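Local coordinates for protein transcriptional regulator, MarR family (Silicibacter pomeroyi DSS-3, PDB 3BOQ) that probably acts as a DNA-binding transcriptional regulator of the MarR family, working through a winged helix-turn-helix domain, at residues A48-M53 with L82-L86. Numbering follows the deposited sequence.
Sequences AKFDAM and LVNRL
Two α-helical segments, 48-53 of helix 47-58 and 82-86 of helix 79-88, cross almost at right angles (-88°), their axes 10.3 Å apart at closest approach. The nearest CA pairs are K49-L82 (7.1 Å) and A52-V83 (8.0 Å), V83's side chain turning away; 313 Å² is buried, mostly by L86, K49 and L82. L86 (mt) leaves its helix sideways yet reaches across, setting CD1 3.9 Å from A52 CB and CD2 4.0 Å from the SE of selenomethionine M53. L82 (tp) has its CA-CB bond directed toward helix 47-58, its CD2 3.7 Å from A52 CB and 3.8 Å from A48 O. Small A52 thus takes both leucines; A48, one turn earlier, meets L82 alone (CB-CD1 4.3 Å). K49 lies extended (mttt) over them: CG is 4.0 Å from L82 CD1, CD 3.8 Å from L86 CD2, and CE 3.9 Å from R85 CB. Its NZ forms a salt bridge with D89, while R85 NH2 donates a hydrogen bond to G77 O. Helix 79-88, the probable recognition helix of the winged helix-turn-helix, packs across helix 47-58, that motif's first helix. Cohesion is therefore apolar, lysine methylenes closing the leucine cluster and its charge satisfied beyond it.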
loop_
_atom_site.group_PDB
_atom_site.type_symbol
_atom_site.label_atom_id
_atom_site.label_comp_id
_atom_site.label_asym_id
_atom_site.label_seq_id
_atom_site.Cartn_x
_atom_site.Cartn_y
_atom_site.Cartn_z
ATOM N N ALA B 48 6.888 8.064 3.184
ATOM C CA ALA B 48 6.717 8.854 1.952
ATOM C C ALA B 48 7.943 9.777 1.697
ATOM O O ALA B 48 8.468 9.824 0.577
ATOM C CB ALA B 48 5.407 9.642 1.990
ATOM N N LYS B 49 8.410 10.462 2.746
ATOM C CA LYS B 49 9.589 11.326 2.694
ATOM C C LYS B 49 10.893 10.589 2.426
ATOM O O LYS B 49 11.691 10.988 1.560
ATOM C CB LYS B 49 9.723 12.083 4.009
ATOM C CG LYS B 49 8.724 13.227 4.173
ATOM C CD LYS B 49 9.171 14.187 5.241
ATOM C CE LYS B 49 8.117 15.198 5.460
ATOM N NZ LYS B 49 8.428 16.006 6.661
ATOM N N PHE B 50 11.120 9.529 3.201
ATOM C CA PHE B 50 12.263 8.648 3.013
ATOM C C PHE B 50 12.275 8.152 1.570
ATOM O O PHE B 50 13.311 8.219 0.899
ATOM C CB PHE B 50 12.219 7.466 4.000
ATOM C CG PHE B 50 13.316 6.467 3.769
ATOM C CD1 PHE B 50 14.605 6.714 4.238
ATOM C CD2 PHE B 50 13.085 5.324 3.002
ATOM C CE1 PHE B 50 15.652 5.830 3.984
ATOM C CE2 PHE B 50 14.121 4.414 2.744
ATOM C CZ PHE B 50 15.413 4.666 3.244
ATOM N N ASP B 51 11.119 7.672 1.093
ATOM C CA ASP B 51 10.987 7.217 -0.279
ATOM C C ASP B 51 11.444 8.241 -1.347
ATOM O O ASP B 51 12.262 7.897 -2.218
ATOM C CB ASP B 51 9.567 6.707 -0.537
ATOM C CG ASP B 51 9.317 6.377 -1.997
ATOM O OD1 ASP B 51 10.224 5.792 -2.636
ATOM O OD2 ASP B 51 8.215 6.717 -2.505
ATOM N N ALA B 52 10.935 9.478 -1.281
ATOM C CA ALA B 52 11.398 10.563 -2.164
ATOM C C ALA B 52 12.910 10.801 -2.093
ATOM O O ALA B 52 13.593 10.902 -3.124
ATOM C CB ALA B 52 10.640 11.857 -1.869
HETATM N N MSE B 53 13.436 10.884 -0.875
HETATM C CA MSE B 53 14.884 11.108 -0.673
HETATM C C MSE B 53 15.780 10.009 -1.260
HETATM O O MSE B 53 16.879 10.286 -1.736
HETATM C CB MSE B 53 15.193 11.302 0.800
HETATM C CG MSE B 53 14.520 12.511 1.362
HETATM SE SE MSE B 53 14.631 12.648 3.312
HETATM C CE MSE B 53 16.569 13.091 3.482
ATOM N N LEU B 82 4.785 17.086 -1.329
ATOM C CA LEU B 82 5.774 16.256 -0.650
ATOM C C LEU B 82 7.170 16.915 -0.686
ATOM O O LEU B 82 7.831 17.029 0.342
ATOM C CB LEU B 82 5.813 14.849 -1.262
ATOM C CG LEU B 82 6.911 13.945 -0.691
ATOM C CD1 LEU B 82 6.634 13.590 0.782
ATOM C CD2 LEU B 82 7.046 12.701 -1.530
ATOM N N VAL B 83 7.595 17.356 -1.870
ATOM C CA VAL B 83 8.836 18.111 -2.071
ATOM C C VAL B 83 8.857 19.434 -1.258
ATOM O O VAL B 83 9.865 19.762 -0.619
ATOM C CB VAL B 83 9.092 18.334 -3.590
ATOM C CG1 VAL B 83 10.230 19.328 -3.842
ATOM C CG2 VAL B 83 9.374 16.998 -4.254
ATOM N N ASN B 84 7.731 20.152 -1.251
ATOM C CA ASN B 84 7.569 21.320 -0.374
ATOM C C ASN B 84 7.842 21.053 1.117
ATOM O O ASN B 84 8.480 21.865 1.749
ATOM C CB ASN B 84 6.195 21.976 -0.535
ATOM C CG ASN B 84 6.035 22.696 -1.861
ATOM O OD1 ASN B 84 7.017 22.966 -2.568
ATOM N ND2 ASN B 84 4.781 23.008 -2.216
ATOM N N ARG B 85 7.350 19.938 1.668
ATOM C CA ARG B 85 7.625 19.577 3.073
ATOM C C ARG B 85 9.117 19.314 3.288
ATOM O O ARG B 85 9.681 19.755 4.297
ATOM C CB ARG B 85 6.831 18.346 3.519
ATOM C CG ARG B 85 5.333 18.555 3.685
ATOM C CD ARG B 85 4.653 17.304 4.298
ATOM N NE ARG B 85 4.581 16.122 3.417
ATOM C CZ ARG B 85 3.652 15.931 2.472
ATOM N NH1 ARG B 85 2.712 16.844 2.242
ATOM N NH2 ARG B 85 3.666 14.823 1.738
ATOM N N LEU B 86 9.742 18.631 2.320
ATOM C CA LEU B 86 11.184 18.290 2.340
ATOM C C LEU B 86 12.126 19.478 2.251
ATOM O O LEU B 86 13.213 19.463 2.838
ATOM C CB LEU B 86 11.512 17.319 1.215
ATOM C CG LEU B 86 10.926 15.914 1.342
ATOM C CD1 LEU B 86 11.130 15.205 0.026
ATOM C CD2 LEU B 86 11.633 15.184 2.494
#